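Side-chain contacts in amidohydrolase (Brucella melitensis biovar Abortus, PDB 4F0L), which probably acts as a metal-dependent deaminase of the amidohydrolase family, related by sequence to formimidoylglutamate deiminases, and binds an iron(III) ion: residues L113-L118 against G437-R442; Y140-L143 against A147-I150; T162-F167 against P237-V242; E250-I253 against R259-E262; A353-A358 against G362-A367. All coordinates share one frame; numbering follows the deposited sequence.

The five contacts sample one chain built round a metal-centred barrel, and they lie at different depths from the iron. Contact 3 carries the metal ligand His241 and is the most central of the set. Contact 4 follows it directly in the chain, and the two touch where Val242 CG2 packs on Pro260 CB at 3.4 Å. Contact 2 approaches contact 3 from its other segment: Ile150 CG2 rests 4.0 Å from Leu163 CD1. Contact 1 in turn meets contact 2 through Tyr114 OH and Ile150 CG2, 3.5 Å apart. Contact 5 stands alone at the subunit interface, its nearest atoms about 17 Å from those of contacts 1, 3 and 4.

Contact 1. Residues L113-L118 against G437-R442; sequences LYVDML and GRHRLR
Val115 and His439 meet almost at right angles, the methyl CG2 of the valine sitting squarely over the imidazole in a CH-pi contact. CG2 lies 3.7 Å from the ring centroid and only 5° off its normal. The other branch, CG1, reaches past the ring to its stem and touches His439 CB at 3.6 Å. With CG1 anti to the backbone N (chi1 160°), both methyls come from the helix side, CG2 over the ring and CG1 beside CB. Leu118, one helical turn further on, comes in obliquely and uses a different side of the same ring: its CD1 lies at the edge, 3.6 Å from His439 NE2.

The ring's rotation is fixed by polar bonds at both nitrogens. Leu441 N donates to His439 ND1 over 2.9 Å, nearly straight and close to the ring plane, within the type I turn from His439 to Arg442. NE2 bonds to the carbonyl O of Ala157, so a buried imidazole has both nitrogens satisfied while aliphatic groups pack on it. Arg442 adds a lighter touch against Val115 and forms a salt bridge with Glu119, which also accepts from His439 N.

The contact thus pins the end of helix 103-119 to the short edge strand 438-439 where helix 442-457 begins, with helix 145-157 closing over Leu118 and Tyr114.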
# COMPACT_ATOMS: atom_id res chain seq x y z
N LEU B 113 1.05 -13.94 -13.87
CA LEU B 113 0.58 -13.77 -12.49
C LEU B 113 1.37 -14.58 -11.47
O LEU B 113 1.79 -14.07 -10.41
CB LEU B 113 -0.87 -14.18 -12.38
CG LEU B 113 -1.39 -14.26 -10.95
CD1 LEU B 113 -1.26 -12.92 -10.24
CD2 LEU B 113 -2.83 -14.83 -10.89
N TYR B 114 1.59 -15.85 -11.79
CA TYR B 114 2.30 -16.71 -10.85
C TYR B 114 3.76 -16.29 -10.73
O TYR B 114 4.35 -16.39 -9.66
CB TYR B 114 2.12 -18.21 -11.20
CG TYR B 114 0.67 -18.71 -11.16
CD1 TYR B 114 -0.31 -18.08 -10.38
CD2 TYR B 114 0.27 -19.80 -11.91
CE1 TYR B 114 -1.62 -18.51 -10.37
CE2 TYR B 114 -1.02 -20.25 -11.88
CZ TYR B 114 -1.97 -19.60 -11.12
OH TYR B 114 -3.28 -20.03 -11.10
N VAL B 115 4.35 -15.79 -11.82
CA VAL B 115 5.68 -15.20 -11.73
C VAL B 115 5.69 -13.98 -10.78
O VAL B 115 6.57 -13.84 -9.91
CB VAL B 115 6.22 -14.82 -13.12
CG1 VAL B 115 7.34 -13.77 -13.00
CG2 VAL B 115 6.66 -16.07 -13.89
N ASP B 116 4.72 -13.10 -10.95
CA ASP B 116 4.58 -11.93 -10.07
C ASP B 116 4.41 -12.39 -8.58
O ASP B 116 5.07 -11.87 -7.66
CB ASP B 116 3.35 -11.15 -10.56
CG ASP B 116 3.51 -9.67 -10.46
OD1 ASP B 116 4.06 -9.26 -9.42
OD2 ASP B 116 3.01 -8.93 -11.39
N MET B 117 3.55 -13.37 -8.34
CA MET B 117 3.37 -13.92 -6.97
C MET B 117 4.68 -14.48 -6.43
O MET B 117 5.05 -14.18 -5.32
CB MET B 117 2.32 -15.02 -6.95
CG MET B 117 0.88 -14.52 -7.13
SD MET B 117 -0.28 -15.89 -7.05
CE MET B 117 -1.87 -15.04 -6.99
N LEU B 118 5.39 -15.28 -7.23
CA LEU B 118 6.67 -15.85 -6.79
C LEU B 118 7.67 -14.74 -6.45
O LEU B 118 8.32 -14.80 -5.41
CB LEU B 118 7.26 -16.81 -7.84
CG LEU B 118 6.66 -18.22 -7.86
CD1 LEU B 118 6.97 -18.99 -9.13
CD2 LEU B 118 7.20 -19.02 -6.64
N GLY B 437 15.18 -10.97 -6.62
CA GLY B 437 13.92 -10.35 -6.99
C GLY B 437 13.38 -10.69 -8.36
O GLY B 437 12.26 -10.33 -8.68
N ARG B 438 14.15 -11.41 -9.16
CA ARG B 438 13.78 -11.72 -10.54
C ARG B 438 13.53 -13.23 -10.75
O ARG B 438 14.39 -14.07 -10.48
CB ARG B 438 14.90 -11.25 -11.46
CG ARG B 438 14.69 -11.60 -12.92
CD ARG B 438 15.91 -11.20 -13.78
NE ARG B 438 15.84 -9.81 -14.15
CZ ARG B 438 15.14 -9.32 -15.16
NH1 ARG B 438 14.46 -10.10 -15.97
NH2 ARG B 438 15.15 -8.01 -15.39
N HIS B 439 12.35 -13.56 -11.24
CA HIS B 439 12.03 -14.91 -11.68
C HIS B 439 12.79 -15.24 -12.91
O HIS B 439 12.87 -14.44 -13.83
CB HIS B 439 10.54 -15.04 -11.96
CG HIS B 439 10.05 -16.48 -12.13
ND1 HIS B 439 10.23 -17.18 -13.28
CD2 HIS B 439 9.35 -17.32 -11.28
CE1 HIS B 439 9.69 -18.39 -13.16
NE2 HIS B 439 9.14 -18.49 -11.93
N ARG B 440 13.30 -16.46 -12.94
CA ARG B 440 14.08 -16.94 -14.06
C ARG B 440 13.38 -16.83 -15.44
O ARG B 440 14.05 -16.77 -16.42
CB ARG B 440 14.54 -18.39 -13.79
CG ARG B 440 13.40 -19.36 -13.53
CD ARG B 440 13.89 -20.78 -13.27
NE ARG B 440 13.52 -21.66 -14.38
CZ ARG B 440 12.26 -22.06 -14.66
NH1 ARG B 440 12.08 -22.83 -15.69
NH2 ARG B 440 11.18 -21.70 -13.91
N LEU B 441 12.05 -16.80 -15.50
CA LEU B 441 11.29 -16.64 -16.76
C LEU B 441 10.46 -15.32 -16.89
O LEU B 441 9.51 -15.23 -17.70
CB LEU B 441 10.32 -17.84 -16.87
CG LEU B 441 10.84 -19.28 -17.03
CD1 LEU B 441 9.68 -20.28 -17.29
CD2 LEU B 441 11.86 -19.36 -18.15
N ARG B 442 10.80 -14.29 -16.10
CA ARG B 442 9.97 -13.07 -16.10
C ARG B 442 9.78 -12.48 -17.49
O ARG B 442 8.65 -12.22 -17.91
CB ARG B 442 10.56 -11.99 -15.16
CG ARG B 442 9.72 -10.71 -15.08
CD ARG B 442 10.54 -9.47 -14.70
NE ARG B 442 10.95 -9.51 -13.30
CZ ARG B 442 11.70 -8.59 -12.69
NH1 ARG B 442 12.18 -7.56 -13.36
NH2 ARG B 442 11.97 -8.71 -11.40

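Contact 2. Residues Y140-L143 against A147-I150; sequences YANL and ADRI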
# COMPACT_ATOMS: atom_id res chain seq x y z
N TYR B 140 -15.47 -27.51 -23.40
CA TYR B 140 -14.39 -27.83 -24.35
C TYR B 140 -14.35 -29.32 -24.58
O TYR B 140 -14.78 -30.07 -23.73
CB TYR B 140 -13.04 -27.38 -23.81
CG TYR B 140 -12.88 -25.90 -23.77
CD1 TYR B 140 -12.60 -25.19 -24.94
CD2 TYR B 140 -13.00 -25.20 -22.58
CE1 TYR B 140 -12.43 -23.83 -24.91
CE2 TYR B 140 -12.84 -23.85 -22.56
CZ TYR B 140 -12.56 -23.18 -23.72
OH TYR B 140 -12.40 -21.83 -23.68
N ALA B 141 -13.83 -29.75 -25.73
CA ALA B 141 -13.76 -31.18 -26.04
C ALA B 141 -13.03 -31.89 -24.89
O ALA B 141 -13.41 -32.97 -24.46
CB ALA B 141 -13.08 -31.42 -27.39
N ASN B 142 -12.00 -31.24 -24.35
CA ASN B 142 -11.37 -31.68 -23.11
C ASN B 142 -12.04 -30.89 -21.97
O ASN B 142 -11.84 -29.68 -21.84
CB ASN B 142 -9.87 -31.39 -23.23
CG ASN B 142 -9.15 -31.55 -21.95
OD1 ASN B 142 -9.47 -32.41 -21.13
ND2 ASN B 142 -8.14 -30.68 -21.75
N LEU B 143 -12.86 -31.57 -21.17
CA LEU B 143 -13.74 -30.86 -20.20
C LEU B 143 -12.97 -29.89 -19.28
O LEU B 143 -13.44 -28.75 -19.01
CB LEU B 143 -14.57 -31.86 -19.39
CG LEU B 143 -15.51 -31.28 -18.32
CD1 LEU B 143 -16.53 -30.32 -18.90
CD2 LEU B 143 -16.21 -32.42 -17.59
N ALA B 147 -8.69 -25.61 -16.54
CA ALA B 147 -7.94 -26.05 -15.34
C ALA B 147 -6.57 -26.61 -15.74
O ALA B 147 -5.57 -26.39 -15.02
CB ALA B 147 -8.72 -27.07 -14.50
N ASP B 148 -6.52 -27.31 -16.87
CA ASP B 148 -5.25 -27.82 -17.39
C ASP B 148 -4.28 -26.66 -17.71
O ASP B 148 -3.05 -26.78 -17.55
CB ASP B 148 -5.44 -28.66 -18.65
CG ASP B 148 -6.35 -29.88 -18.44
OD1 ASP B 148 -6.79 -30.21 -17.31
OD2 ASP B 148 -6.66 -30.51 -19.47
N ARG B 149 -4.83 -25.56 -18.22
CA ARG B 149 -4.01 -24.36 -18.50
C ARG B 149 -3.41 -23.75 -17.22
O ARG B 149 -2.23 -23.32 -17.21
CB ARG B 149 -4.82 -23.31 -19.24
CG ARG B 149 -5.30 -23.78 -20.61
CD ARG B 149 -4.12 -24.04 -21.55
NE ARG B 149 -4.58 -24.38 -22.88
CZ ARG B 149 -3.88 -24.22 -24.01
NH1 ARG B 149 -2.65 -23.68 -24.01
NH2 ARG B 149 -4.41 -24.58 -25.16
N ILE B 150 -4.21 -23.73 -16.16
CA ILE B 150 -3.76 -23.27 -14.84
C ILE B 150 -2.60 -24.13 -14.39
O ILE B 150 -1.53 -23.61 -14.03
CB ILE B 150 -4.89 -23.32 -13.80
CG1 ILE B 150 -5.98 -22.31 -14.12
CG2 ILE B 150 -4.37 -23.13 -12.38
CD1 ILE B 150 -5.50 -20.89 -14.37
O HOH W 1 -7.20 -33.10 -19.91
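Asn142 and Asp148 present an amide and a carboxylate whose planes are 34° apart, and they meet edge on, without stacking. Neither flat group has an atom of the other segment over its face. The setting is the loop that follows strand 122-129 and leads into helix 145-157, a beta-to-alpha connection of the TIM-barrel type expected for this family, and the bond ties that loop to the first turn of the helix at the protein surface.

The donor edge of the amide is used in its own plane, with OD2 of Asp148 lying almost exactly in it. Seen from the carboxylate the approach is less regular, for the amide nitrogen meets OD2 on the anti side and 30° out of the carboxylate plane. The hydrogen bond from Asn142 ND2 to Asp148 OD2 is short, 2.7 Å, and nearly straight at 170°. The two side chains come from opposite directions. Asn142 extends with CG anti to the backbone N, which carries the amide across toward the helix.

Each group also has work to do beyond the pair. Asn142 ND2 donates to Glu145 OE1 as well, while Asp148 OD1 is engaged by the hydroxyls of Ser144 and Thr202, the latter on helix 189-203. Both oxygens of the carboxylate are therefore held, and its rotation is restrained from two sides. A water molecule completes a small ring on the amide's other arm, donating to Asn142 OD1 and to Asp148 OD2, each at 2.7 Å.

Contact 3. Residues T162-F167 against P237-V242; sequences TLLPVF and PVHIHV. With FE (Fe (III) ion), chain E.
Strands 160-167 and 238-242 come closest at Leu164 and His239, whose CA atoms are 7.4 Å apart, a spacing at which side chains rather than backbone bonds bridge the two. Leu164 lays its CD1 methyl over the centre of the His239 ring, 3.4 Å from the centroid and 12° off the normal, a close CH-pi contact. The second methyl, CD2, turns instead to Pro237 and touches its CB at 4.2 Å, so one leucine fork spans His239 and the proline just before its strand.

The imidazole is steadied by its far nitrogen: His239 NE2 bonds to the carbonyl O of Ala379, at the end of helix 364-379. Two residues along, His241 has CG anti to its carbonyl carbon (chi1 -69°) and sends NE2 to the iron at 2.4 Å. Two waters also bind the metal, at 2.2 Å and 2.3 Å from it, and His65, His67 and Asp329 complete the site. Phe128 and His216 meet the His241 ring.

The leucine-histidine contact is interior packing beneath this site; a metal held by histidines and an aspartate at the C-terminal ends of the strands is characteristic of the amidohydrolase TIM barrel.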
# COMPACT_ATOMS: atom_id res chain seq x y z
N THR B 162 -2.65 -25.44 -5.15
CA THR B 162 -3.86 -26.02 -4.68
C THR B 162 -4.98 -25.55 -5.59
O THR B 162 -5.40 -24.39 -5.54
CB THR B 162 -4.13 -25.65 -3.21
OG1 THR B 162 -3.08 -26.19 -2.40
CG2 THR B 162 -5.47 -26.17 -2.76
N LEU B 163 -5.46 -26.45 -6.41
CA LEU B 163 -6.44 -26.11 -7.43
C LEU B 163 -7.83 -26.36 -6.87
O LEU B 163 -8.10 -27.43 -6.33
CB LEU B 163 -6.21 -26.94 -8.68
CG LEU B 163 -7.17 -26.80 -9.86
CD1 LEU B 163 -7.02 -25.42 -10.51
CD2 LEU B 163 -6.86 -27.92 -10.85
N LEU B 164 -8.69 -25.35 -6.99
CA LEU B 164 -10.01 -25.37 -6.37
C LEU B 164 -11.08 -25.04 -7.44
O LEU B 164 -11.55 -23.90 -7.55
CB LEU B 164 -10.04 -24.35 -5.23
CG LEU B 164 -9.01 -24.56 -4.11
CD1 LEU B 164 -8.89 -23.29 -3.27
CD2 LEU B 164 -9.30 -25.77 -3.23
N PRO B 165 -11.41 -26.01 -8.29
CA PRO B 165 -12.42 -25.76 -9.32
C PRO B 165 -13.73 -25.37 -8.66
O PRO B 165 -14.15 -26.01 -7.69
CB PRO B 165 -12.55 -27.12 -10.02
CG PRO B 165 -11.22 -27.77 -9.80
CD PRO B 165 -10.91 -27.39 -8.38
N VAL B 166 -14.37 -24.35 -9.20
CA VAL B 166 -15.56 -23.74 -8.62
C VAL B 166 -16.88 -24.36 -9.16
O VAL B 166 -17.08 -24.58 -10.40
CB VAL B 166 -15.56 -22.23 -8.90
CG1 VAL B 166 -16.85 -21.56 -8.42
CG2 VAL B 166 -14.34 -21.58 -8.24
N PHE B 167 -17.76 -24.66 -8.22
CA PHE B 167 -19.10 -25.09 -8.56
C PHE B 167 -19.99 -23.87 -8.51
O PHE B 167 -20.06 -23.19 -7.49
CB PHE B 167 -19.65 -26.16 -7.61
CG PHE B 167 -21.04 -26.57 -7.98
CD1 PHE B 167 -21.25 -27.46 -9.01
CD2 PHE B 167 -22.13 -25.94 -7.40
CE1 PHE B 167 -22.54 -27.79 -9.42
CE2 PHE B 167 -23.41 -26.25 -7.79
CZ PHE B 167 -23.61 -27.18 -8.81
N PRO B 237 -9.48 -29.79 0.71
CA PRO B 237 -10.13 -28.51 1.04
C PRO B 237 -11.47 -28.17 0.38
O PRO B 237 -11.75 -28.58 -0.74
CB PRO B 237 -9.08 -27.45 0.63
CG PRO B 237 -7.77 -28.17 0.74
CD PRO B 237 -8.06 -29.61 0.35
N VAL B 238 -12.26 -27.38 1.11
CA VAL B 238 -13.46 -26.74 0.58
C VAL B 238 -13.32 -25.21 0.80
O VAL B 238 -13.13 -24.76 1.92
CB VAL B 238 -14.71 -27.24 1.31
CG1 VAL B 238 -15.98 -26.54 0.78
CG2 VAL B 238 -14.80 -28.76 1.22
N HIS B 239 -13.40 -24.44 -0.28
CA HIS B 239 -13.40 -22.97 -0.21
C HIS B 239 -14.70 -22.42 -0.73
O HIS B 239 -15.30 -23.00 -1.65
CB HIS B 239 -12.26 -22.41 -1.04
CG HIS B 239 -10.91 -22.62 -0.44
ND1 HIS B 239 -9.94 -21.66 -0.50
CD2 HIS B 239 -10.35 -23.71 0.19
CE1 HIS B 239 -8.86 -22.10 0.12
NE2 HIS B 239 -9.09 -23.35 0.54
N ILE B 240 -15.14 -21.32 -0.14
CA ILE B 240 -16.40 -20.67 -0.53
C ILE B 240 -16.33 -19.19 -0.22
O ILE B 240 -15.85 -18.83 0.84
CB ILE B 240 -17.60 -21.33 0.20
CG1 ILE B 240 -18.93 -20.69 -0.18
CG2 ILE B 240 -17.43 -21.27 1.72
CD1 ILE B 240 -20.14 -21.58 0.05
N HIS B 241 -16.83 -18.33 -1.12
CA HIS B 241 -16.99 -16.90 -0.80
C HIS B 241 -18.14 -16.78 0.16
O HIS B 241 -19.22 -17.27 -0.12
CB HIS B 241 -17.38 -16.03 -2.02
CG HIS B 241 -16.31 -15.85 -3.07
ND1 HIS B 241 -16.52 -16.14 -4.38
CD2 HIS B 241 -15.03 -15.28 -3.00
CE1 HIS B 241 -15.39 -15.84 -5.10
NE2 HIS B 241 -14.49 -15.32 -4.24
N VAL B 242 -17.97 -16.08 1.28
CA VAL B 242 -19.10 -15.82 2.14
C VAL B 242 -19.06 -14.44 2.86
O VAL B 242 -18.01 -13.99 3.35
CB VAL B 242 -19.31 -17.01 3.13
CG1 VAL B 242 -18.12 -17.18 4.05
CG2 VAL B 242 -20.57 -16.80 3.92
FE FE E . -12.66 -14.02 -4.98
O HOH W 2 -13.38 -12.33 -3.80
O HOH W 3 -13.89 -12.68 -6.35

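Contact 4. Residues E250-I253 against R259-E262; sequences EDCI and RPVE
Arg259 opens the second segment beside Ile253, and the two side chains lie alongside each other, pointing the same way. The touch is made by the methyl end of the isoleucine, CD1, which sits 4.1 Å from Arg259 CG; the aliphatic stem of the arginine, not its charged end, is what it meets. Ile253 places CG1 anti to its carbonyl carbon (chi1 -73°), which brings the CD1 methyl across to the arginine stem. Beyond CG the arginine chain bends, and its guanidinium is engaged by other partners: NE forms a salt bridge with Glu286 and NH2 a weak hydrogen bond with the carbonyl O of His281. Glu250 OE1 remains 6.3 Å from Arg259 NH1, so these charged atoms are not in contact and any attraction between them is probably weak.

Arg259 is also the N-cap residue of helix 260-267, and the contact joins two consecutive helices, 246-256 and 260-267, across the short link between them, on the amidohydrolase barrel after strand 238-242. Pro260, in the first turn, meets the preceding helix through CG, 3.7 Å from Cys252 CB. The cysteine SG comes to 3.9 Å from Arg259 C.

Val261 packs on Val242, the residue after the metal ligand His241. Glu262 then turns back on the start of its own helix, where OE1 accepts from Arg259 N at 3.1 Å, on the anti side and 30° out of the carboxylate plane; this is the N3 half of a capping box.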
# COMPACT_ATOMS: atom_id res chain seq x y z
N GLU B 250 -27.96 -9.10 3.89
CA GLU B 250 -29.36 -8.71 3.85
C GLU B 250 -30.19 -9.74 3.04
O GLU B 250 -31.24 -10.21 3.50
CB GLU B 250 -29.54 -7.30 3.21
CG GLU B 250 -28.81 -6.07 3.79
CD GLU B 250 -29.15 -5.76 5.23
OE1 GLU B 250 -29.12 -6.68 6.09
OE2 GLU B 250 -29.41 -4.56 5.52
N ASP B 251 -29.72 -10.10 1.85
CA ASP B 251 -30.43 -11.06 1.01
C ASP B 251 -30.50 -12.43 1.68
O ASP B 251 -31.53 -13.11 1.58
CB ASP B 251 -29.78 -11.18 -0.38
CG ASP B 251 -29.92 -9.92 -1.21
OD1 ASP B 251 -30.79 -9.09 -0.90
OD2 ASP B 251 -29.16 -9.75 -2.18
N CYS B 252 -29.42 -12.83 2.35
CA CYS B 252 -29.37 -14.14 3.00
C CYS B 252 -30.39 -14.17 4.13
O CYS B 252 -31.14 -15.15 4.26
CB CYS B 252 -28.00 -14.48 3.56
SG CYS B 252 -27.94 -16.20 4.13
N ILE B 253 -30.45 -13.08 4.90
CA ILE B 253 -31.45 -12.96 5.96
C ILE B 253 -32.86 -13.04 5.38
O ILE B 253 -33.71 -13.76 5.91
CB ILE B 253 -31.29 -11.64 6.74
CG1 ILE B 253 -30.05 -11.73 7.66
CG2 ILE B 253 -32.54 -11.34 7.57
CD1 ILE B 253 -29.63 -10.40 8.26
N ARG B 259 -27.86 -15.09 8.76
CA ARG B 259 -26.74 -14.47 8.06
C ARG B 259 -25.93 -15.57 7.37
O ARG B 259 -26.12 -16.76 7.63
CB ARG B 259 -25.87 -13.69 9.05
CG ARG B 259 -26.57 -12.60 9.86
CD ARG B 259 -25.68 -12.13 11.02
NE ARG B 259 -24.42 -11.56 10.50
CZ ARG B 259 -24.28 -10.29 10.13
NH1 ARG B 259 -25.28 -9.42 10.28
NH2 ARG B 259 -23.14 -9.89 9.61
N PRO B 260 -25.03 -15.19 6.44
CA PRO B 260 -24.36 -16.23 5.65
C PRO B 260 -23.47 -17.19 6.47
O PRO B 260 -23.62 -18.40 6.34
CB PRO B 260 -23.55 -15.42 4.61
CG PRO B 260 -24.38 -14.17 4.46
CD PRO B 260 -24.88 -13.86 5.85
N VAL B 261 -22.56 -16.68 7.29
CA VAL B 261 -21.62 -17.59 7.96
C VAL B 261 -22.45 -18.47 8.92
O VAL B 261 -22.29 -19.67 8.97
CB VAL B 261 -20.48 -16.85 8.70
CG1 VAL B 261 -19.69 -17.84 9.57
CG2 VAL B 261 -19.58 -16.11 7.70
N GLU B 262 -23.35 -17.85 9.64
CA GLU B 262 -24.25 -18.56 10.53
C GLU B 262 -24.99 -19.69 9.79
O GLU B 262 -25.07 -20.83 10.26
CB GLU B 262 -25.25 -17.53 11.10
CG GLU B 262 -26.31 -18.09 12.01
CD GLU B 262 -27.41 -17.12 12.33
OE1 GLU B 262 -27.57 -16.07 11.66
OE2 GLU B 262 -28.15 -17.45 13.27

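Contact 5. Residues A353-A358 against G362-A367; sequences ARNVLA and GSTGRA
Thr364 touches Asn355 and Ala358 through nearly every atom of its short side chain. Its CB comes first, 3.6 Å from Asn355 OD1. From there the two branches part. The methyl CG2, anti to the backbone N, turns to the loop backbone and lies 4.1 Å from Ala358 N. The hydroxyl OG1, set by chi1 of -60° beside the backbone N, goes the other way and donates to Asn355 OD1 over 2.7 Å. It comes from the side of the C=O rather than end on, with a C=O...donor angle of 110°, and is tilted 23° out of the carbonyl plane. OG1 also lies close to Ala358 CB, at 3.5 Å, so the hydroxyl has a methyl beside it as well as its acceptor.

Ala358 completes the fit. Its CB packs 3.3 Å from Gly362 O, and the neighbouring Leu357 O meets CB of Ala367 at 3.4 Å. The methyls of the two alanines thus meet backbone oxygens, one just ahead of helix 364-379 and one in the loop. The first turn of that helix is capped: Ser363, at the N-cap, accepts through OG from Arg366 N at 3.0 Å, and its OG is also bonded to Asp413 of helix 408-417.

Asn355 ND2 makes a weak hydrogen bond to Ala77 O of the second subunit, with Arg354 bonding to that subunit too. The amide oxygen is therefore used within the chain, by the helix start, and the nitrogen, weakly, by the partner chain, consistent with the loop contributing to the dimer interface.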
# COMPACT_ATOMS: atom_id res chain seq x y z
N ALA B 353 -6.53 2.98 16.78
CA ALA B 353 -5.48 2.38 17.64
C ALA B 353 -4.31 1.95 16.77
O ALA B 353 -4.42 1.92 15.55
CB ALA B 353 -6.03 1.19 18.44
N ARG B 354 -3.17 1.65 17.39
CA ARG B 354 -2.03 1.12 16.66
C ARG B 354 -1.69 -0.30 17.14
O ARG B 354 -2.03 -0.69 18.26
CB ARG B 354 -0.81 2.01 16.84
CG ARG B 354 -1.06 3.47 16.50
CD ARG B 354 0.22 4.27 16.51
NE ARG B 354 1.12 3.94 15.41
CZ ARG B 354 2.28 3.29 15.50
NH1 ARG B 354 2.75 2.85 16.66
NH2 ARG B 354 3.00 3.08 14.39
N ASN B 355 -0.97 -1.02 16.29
CA ASN B 355 -0.53 -2.40 16.58
C ASN B 355 -1.68 -3.26 17.09
O ASN B 355 -1.59 -3.89 18.13
CB ASN B 355 0.65 -2.32 17.54
CG ASN B 355 1.81 -1.57 16.90
OD1 ASN B 355 2.21 -1.92 15.77
ND2 ASN B 355 2.32 -0.53 17.58
N VAL B 356 -2.76 -3.24 16.32
CA VAL B 356 -3.98 -3.90 16.68
C VAL B 356 -3.85 -5.41 16.59
O VAL B 356 -4.35 -6.12 17.47
CB VAL B 356 -5.16 -3.45 15.78
CG1 VAL B 356 -6.43 -4.27 16.12
CG2 VAL B 356 -5.37 -1.93 15.96
N LEU B 357 -3.19 -5.90 15.54
CA LEU B 357 -3.11 -7.33 15.29
C LEU B 357 -1.80 -7.97 15.79
O LEU B 357 -1.57 -9.15 15.57
CB LEU B 357 -3.40 -7.64 13.82
CG LEU B 357 -4.78 -7.10 13.33
CD1 LEU B 357 -5.06 -7.50 11.86
CD2 LEU B 357 -5.93 -7.52 14.26
N ALA B 358 -0.99 -7.21 16.52
CA ALA B 358 0.12 -7.81 17.28
C ALA B 358 -0.42 -8.84 18.30
O ALA B 358 -1.56 -8.75 18.74
CB ALA B 358 0.95 -6.72 17.97
N GLY B 362 4.00 -8.13 21.22
CA GLY B 362 4.98 -8.35 20.18
C GLY B 362 4.86 -7.43 18.97
O GLY B 362 4.11 -6.42 18.97
N SER B 363 5.62 -7.79 17.94
CA SER B 363 5.64 -7.10 16.68
C SER B 363 4.36 -7.38 15.92
O SER B 363 3.92 -8.54 15.82
CB SER B 363 6.88 -7.56 15.88
OG SER B 363 6.73 -7.36 14.47
N THR B 364 3.78 -6.35 15.32
CA THR B 364 2.59 -6.53 14.48
C THR B 364 2.97 -7.29 13.20
O THR B 364 2.26 -8.19 12.76
CB THR B 364 1.95 -5.15 14.13
OG1 THR B 364 1.57 -4.51 15.34
CG2 THR B 364 0.71 -5.32 13.29
N GLY B 365 4.12 -6.97 12.61
CA GLY B 365 4.55 -7.65 11.39
C GLY B 365 4.82 -9.12 11.63
O GLY B 365 4.43 -9.98 10.83
N ARG B 366 5.43 -9.43 12.76
CA ARG B 366 5.66 -10.81 13.19
C ARG B 366 4.36 -11.61 13.32
O ARG B 366 4.23 -12.70 12.74
CB ARG B 366 6.45 -10.83 14.50
CG ARG B 366 6.60 -12.19 15.19
CD ARG B 366 7.41 -13.21 14.41
NE ARG B 366 7.49 -14.47 15.18
CZ ARG B 366 8.29 -14.65 16.24
NH1 ARG B 366 9.07 -13.66 16.66
NH2 ARG B 366 8.29 -15.80 16.90
N ALA B 367 3.41 -11.09 14.07
CA ALA B 367 2.14 -11.77 14.28
C ALA B 367 1.41 -12.01 12.97
O ALA B 367 0.89 -13.09 12.73
CB ALA B 367 1.25 -10.97 15.24